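Local coordinates for protein cytochrome c, putative (Shewanella oneidensis, PDB 1SP3) that carries eight c-type hemes and probably acts as a respiratory oxidoreductase that reduces tetrathionate, at residues 270-273 with 277-280; 361-366 with 381-386. All coordinates share one frame; numbering follows the deposited sequence.

Contact 1 (270-273 with 277-280)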
loop_
_atom_site.group_PDB
_atom_site.type_symbol
_atom_site.label_atom_id
_atom_site.label_comp_id
_atom_site.label_asym_id
_atom_site.label_seq_id
_atom_site.Cartn_x
_atom_site.Cartn_y
_atom_site.Cartn_z
ATOM N N THR A 270 -20.966 5.657 -4.634
ATOM C CA THR A 270 -21.170 4.230 -4.467
ATOM C C THR A 270 -21.242 3.519 -5.827
ATOM O O THR A 270 -21.228 2.311 -5.865
ATOM C CB THR A 270 -22.439 3.919 -3.675
ATOM O OG1 THR A 270 -23.482 4.729 -4.212
ATOM C CG2 THR A 270 -22.292 4.391 -2.225
ATOM N N TYR A 271 -21.495 4.275 -6.888
ATOM C CA TYR A 271 -21.499 3.753 -8.251
ATOM C C TYR A 271 -20.771 4.732 -9.192
ATOM O O TYR A 271 -20.998 5.924 -9.106
ATOM C CB TYR A 271 -22.910 3.492 -8.828
ATOM C CG TYR A 271 -22.746 2.895 -10.225
ATOM C CD1 TYR A 271 -22.307 1.603 -10.374
ATOM C CD2 TYR A 271 -22.909 3.662 -11.384
ATOM C CE1 TYR A 271 -22.097 1.057 -11.604
ATOM C CE2 TYR A 271 -22.731 3.084 -12.643
ATOM C CZ TYR A 271 -22.322 1.767 -12.725
ATOM O OH TYR A 271 -22.066 1.141 -13.936
ATOM N N GLN A 272 -19.895 4.226 -10.055
ATOM C CA GLN A 272 -19.415 5.033 -11.161
ATOM C C GLN A 272 -19.332 4.155 -12.361
ATOM O O GLN A 272 -18.899 2.980 -12.259
ATOM C CB GLN A 272 -18.020 5.589 -10.873
ATOM C CG GLN A 272 -18.050 6.696 -9.837
ATOM C CD GLN A 272 -16.661 7.284 -9.642
ATOM O OE1 GLN A 272 -16.414 8.372 -10.116
ATOM N NE2 GLN A 272 -15.749 6.546 -8.969
ATOM N N LYS A 273 -19.722 4.725 -13.508
ATOM C CA LYS A 273 -19.805 3.971 -14.738
ATOM C C LYS A 273 -18.440 3.397 -15.030
ATOM O O LYS A 273 -18.320 2.240 -15.422
ATOM C CB LYS A 273 -20.230 4.861 -15.901
ATOM C CG LYS A 273 -20.323 4.137 -17.258
ATOM C CD LYS A 273 -20.744 5.117 -18.337
ATOM C CE LYS A 273 -20.183 4.651 -19.660
ATOM N NZ LYS A 273 -21.036 5.174 -20.758
ATOM N N ASN A 277 -19.271 -0.668 -8.439
ATOM C CA ASN A 277 -19.821 -0.249 -7.151
ATOM C C ASN A 277 -18.797 -0.246 -6.069
ATOM O O ASN A 277 -17.921 -1.136 -6.071
ATOM C CB ASN A 277 -20.934 -1.182 -6.690
ATOM C CG ASN A 277 -22.262 -0.837 -7.360
ATOM O OD1 ASN A 277 -22.983 -0.004 -6.880
ATOM N ND2 ASN A 277 -22.493 -1.374 -8.553
ATOM N N PHE A 278 -18.923 0.725 -5.145
ATOM C CA PHE A 278 -18.086 0.864 -3.955
ATOM C C PHE A 278 -18.877 0.828 -2.628
ATOM O O PHE A 278 -20.094 1.139 -2.571
ATOM C CB PHE A 278 -17.399 2.219 -3.987
ATOM C CG PHE A 278 -16.647 2.523 -5.250
ATOM C CD1 PHE A 278 -16.815 3.763 -5.871
ATOM C CD2 PHE A 278 -15.764 1.629 -5.793
ATOM C CE1 PHE A 278 -16.105 4.050 -7.039
ATOM C CE2 PHE A 278 -15.063 1.898 -6.935
ATOM C CZ PHE A 278 -15.213 3.112 -7.562
ATOM N N VAL A 279 -18.203 0.380 -1.567
ATOM C CA VAL A 279 -18.683 0.569 -0.195
ATOM C C VAL A 279 -17.507 1.264 0.540
ATOM O O VAL A 279 -16.353 0.883 0.383
ATOM C CB VAL A 279 -19.080 -0.783 0.462
ATOM C CG1 VAL A 279 -19.610 -0.574 1.904
ATOM C CG2 VAL A 279 -20.169 -1.552 -0.410
ATOM N N TRP A 280 -17.819 2.334 1.242
ATOM C CA TRP A 280 -16.900 3.073 1.984
ATOM C C TRP A 280 -17.235 2.921 3.406
ATOM O O TRP A 280 -18.407 2.684 3.737
ATOM C CB TRP A 280 -17.065 4.531 1.630
ATOM C CG TRP A 280 -16.708 4.817 0.189
ATOM C CD1 TRP A 280 -17.531 4.706 -0.906
ATOM C CD2 TRP A 280 -15.437 5.282 -0.296
ATOM N NE1 TRP A 280 -16.820 5.041 -2.039
ATOM C CE2 TRP A 280 -15.550 5.443 -1.687
ATOM C CE3 TRP A 280 -14.212 5.594 0.315
ATOM C CZ2 TRP A 280 -14.472 5.910 -2.490
ATOM C CZ3 TRP A 280 -13.119 6.030 -0.494
ATOM C CH2 TRP A 280 -13.259 6.185 -1.865
#
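A short beta hairpin folds 277-280 back against 270-273. Tyr-271 and Asn-277 form an antiparallel, non-hydrogen-bonded pair, with CA atoms 4.5 Å apart and both side chains on the same face of the sheet. One backbone bond links the two segments: Phe-278 N donates to Thr-270 O at 2.9 Å, nearly straight at 164°. The same oxygen takes a CA-H...O contact from Asn-277 CA at 3.2 Å.

The side-chain amide of Asn-277 lies at the edge of the Tyr-271 ring, with the two planes 49° apart. On the other strand face, Gln-272 reaches across to Phe-278 on the neighbouring strand. Its chain runs extended beyond CG (chi2 -176°), which carries NE2 to the rim of the phenyl ring, 3.2 Å from Phe-278 CE1 and in the ring plane. The amide therefore meets the ring edge, not its face.

Tyr-271 OH is held by Thr-254 O and Asp-257 N, and Thr-270 OG1 by Thr-262. Beyond the hairpin, strand 276-281 pairs antiparallel with strand 246-251 of the large mixed sheet. From that strand, Trp-250 meets the Phe-278 ring edge-to-face and Lys-247 makes a cation-pi contact with it.

Contact 2 (361-366 with 381-386); sequences DWNLAA and IKYSGE
Tyr-383 fits between the start of helix 362-372 and its own loop. The methyl group of Ala-366 sits over the centre of one ring face, with CB 3.7 Å from the ring centroid and almost on its normal. This is a CH-pi contact. The opposite face is covered from within the loop by Gly-385 N, 3.3 Å above the ring plane.

At the rim of the ring, Asn-363 ND2 lies in its plane and donates to Tyr-383 OH at 2.7 Å. The bond is short but bent, 133° at the hydrogen, and the hydroxyl is tilted 25° out of the amide plane. Asn-363 ND2 is also 3.1 Å from Gly-385 O, but the angle is too poor for a hydrogen bond. With CG anti to the backbone N (chi1 175°), the tyrosine side chain extends from the loop to the helix.

Further out, Asp-361 is the N-cap of the helix. Its OD1 accepts from Leu-364 N at 3.0 Å, which ties down the turn that carries Asn-363. On the loop side, Ser-384 OG bonds to Asp-339 of strand 325-339, and Glu-386 forms a salt bridge with Lys-341. Ile-346 touches both Ala-366 and Tyr-383.

Replacing Tyr-383 with an alanine would probably leave the Asn-363 amide without its hydroxyl acceptor and open a gap between Ala-366 and Gly-385. The flat ring is fixed by contacts on both faces and by one bent bond at the rim, so packing more than polar strength probably holds the loop to the helix.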
loop_
_atom_site.group_PDB
_atom_site.type_symbol
_atom_site.label_atom_id
_atom_site.label_comp_id
_atom_site.label_asym_id
_atom_site.label_seq_id
_atom_site.Cartn_x
_atom_site.Cartn_y
_atom_site.Cartn_z
ATOM N N ASP A 361 -15.338 -1.261 -23.131
ATOM C CA ASP A 361 -15.329 -2.550 -23.776
ATOM C C ASP A 361 -14.281 -3.415 -23.091
ATOM O O ASP A 361 -13.091 -3.316 -23.368
ATOM C CB ASP A 361 -14.972 -2.306 -25.246
ATOM C CG ASP A 361 -14.774 -3.547 -26.040
ATOM O OD1 ASP A 361 -14.617 -4.675 -25.506
ATOM O OD2 ASP A 361 -14.726 -3.462 -27.295
ATOM N N TRP A 362 -14.757 -4.316 -22.251
ATOM C CA TRP A 362 -13.877 -5.183 -21.511
ATOM C C TRP A 362 -13.033 -6.120 -22.360
ATOM O O TRP A 362 -11.922 -6.481 -21.937
ATOM C CB TRP A 362 -14.668 -6.006 -20.478
ATOM C CG TRP A 362 -14.984 -5.278 -19.219
ATOM C CD1 TRP A 362 -16.217 -4.990 -18.730
ATOM C CD2 TRP A 362 -14.054 -4.731 -18.290
ATOM N NE1 TRP A 362 -16.125 -4.282 -17.555
ATOM C CE2 TRP A 362 -14.807 -4.128 -17.243
ATOM C CE3 TRP A 362 -12.652 -4.690 -18.218
ATOM C CZ2 TRP A 362 -14.211 -3.537 -16.124
ATOM C CZ3 TRP A 362 -12.051 -4.055 -17.103
ATOM C CH2 TRP A 362 -12.838 -3.499 -16.082
ATOM N N ASN A 363 -13.541 -6.561 -23.522
ATOM C CA ASN A 363 -12.759 -7.503 -24.351
ATOM C C ASN A 363 -11.528 -6.802 -24.875
ATOM O O ASN A 363 -10.492 -7.340 -24.870
ATOM C CB ASN A 363 -13.524 -8.135 -25.592
ATOM C CG ASN A 363 -14.625 -9.141 -25.202
ATOM O OD1 ASN A 363 -15.846 -8.853 -25.343
ATOM N ND2 ASN A 363 -14.223 -10.348 -24.788
ATOM N N LEU A 364 -11.718 -5.616 -25.424
ATOM C CA LEU A 364 -10.641 -4.749 -25.892
ATOM C C LEU A 364 -9.678 -4.403 -24.727
ATOM O O LEU A 364 -8.461 -4.494 -24.884
ATOM C CB LEU A 364 -11.268 -3.443 -26.375
ATOM C CG LEU A 364 -10.665 -2.524 -27.473
ATOM C CD1 LEU A 364 -10.775 -1.014 -27.179
ATOM C CD2 LEU A 364 -9.282 -2.937 -28.079
ATOM N N ALA A 365 -10.214 -3.973 -23.578
ATOM C CA ALA A 365 -9.346 -3.695 -22.414
ATOM C C ALA A 365 -8.535 -4.940 -22.003
ATOM O O ALA A 365 -7.322 -4.870 -21.813
ATOM C CB ALA A 365 -10.132 -3.068 -21.258
ATOM N N ALA A 366 -9.176 -6.097 -21.969
ATOM C CA ALA A 366 -8.470 -7.361 -21.703
ATOM C C ALA A 366 -7.383 -7.688 -22.697
ATOM O O ALA A 366 -6.262 -8.100 -22.306
ATOM C CB ALA A 366 -9.469 -8.549 -21.664
ATOM N N ILE A 381 1.022 -16.488 -22.584
ATOM C CA ILE A 381 -0.409 -16.373 -22.289
ATOM C C ILE A 381 -1.091 -15.384 -23.263
ATOM O O ILE A 381 -0.653 -14.256 -23.452
ATOM C CB ILE A 381 -0.655 -16.004 -20.790
ATOM C CG1 ILE A 381 -0.319 -17.199 -19.879
ATOM C CG2 ILE A 381 -2.116 -15.557 -20.580
ATOM C CD1 ILE A 381 0.087 -16.814 -18.489
ATOM N N LYS A 382 -2.161 -15.850 -23.898
ATOM C CA LYS A 382 -2.976 -15.001 -24.742
ATOM C C LYS A 382 -4.359 -14.895 -24.140
ATOM O O LYS A 382 -4.944 -15.900 -23.698
ATOM C CB LYS A 382 -3.097 -15.606 -26.163
ATOM C CG LYS A 382 -1.916 -15.208 -27.088
ATOM C CD LYS A 382 -1.260 -16.404 -27.753
ATOM C CE LYS A 382 -0.044 -15.942 -28.563
ATOM N NZ LYS A 382 -0.536 -15.126 -29.729
ATOM N N TYR A 383 -4.893 -13.683 -24.183
ATOM C CA TYR A 383 -6.287 -13.481 -23.854
ATOM C C TYR A 383 -7.098 -14.456 -24.706
ATOM O O TYR A 383 -6.853 -14.530 -25.941
ATOM C CB TYR A 383 -6.694 -12.056 -24.155
ATOM C CG TYR A 383 -8.154 -11.825 -23.940
ATOM C CD1 TYR A 383 -8.783 -12.343 -22.834
ATOM C CD2 TYR A 383 -8.909 -11.077 -24.847
ATOM C CE1 TYR A 383 -10.096 -12.144 -22.624
ATOM C CE2 TYR A 383 -10.254 -10.860 -24.632
ATOM C CZ TYR A 383 -10.841 -11.384 -23.512
ATOM O OH TYR A 383 -12.194 -11.206 -23.228
ATOM N N SER A 384 -8.036 -15.192 -24.071
ATOM C CA SER A 384 -8.792 -16.181 -24.838
ATOM C C SER A 384 -9.930 -15.575 -25.654
ATOM O O SER A 384 -10.429 -16.206 -26.556
ATOM C CB SER A 384 -9.287 -17.350 -23.975
ATOM O OG SER A 384 -10.352 -16.915 -23.178
ATOM N N GLY A 385 -10.339 -14.345 -25.324
ATOM C CA GLY A 385 -11.485 -13.767 -25.969
ATOM C C GLY A 385 -12.758 -13.862 -25.160
ATOM O O GLY A 385 -13.712 -13.301 -25.550
ATOM N N GLU A 386 -12.742 -14.555 -24.032
ATOM C CA GLU A 386 -13.898 -14.700 -23.160
ATOM C C GLU A 386 -13.540 -14.229 -21.712
ATOM O O GLU A 386 -12.540 -14.663 -21.119
ATOM C CB GLU A 386 -14.291 -16.179 -23.089
ATOM C CG GLU A 386 -15.190 -16.723 -24.195
ATOM C CD GLU A 386 -15.894 -18.001 -23.724
ATOM O OE1 GLU A 386 -17.022 -17.889 -23.141
ATOM O OE2 GLU A 386 -15.314 -19.113 -23.885
#

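Both contacts are partly buried and fall in the same cytochrome c family region, but they hold different elements. Contact 1 buries Tyr-271 and Phe-278; contact 2 buries Ala-366 and has Gly-385 exposed. Contact 1 joins neighbouring strands across a short hairpin loop at the border of the mixed sheet. Contact 2 ties a helix start to the loop that leads into strand 387-397 of that sheet. The centre of contact 2 is farther from the chain centre, about 27 Å against 20 Å, and lies away from the heme sites. The Phe-278 side chain is about 12 Å from a heme c. The hydrogen bond of contact 1 is between backbone atoms, and that of contact 2 is between side chains.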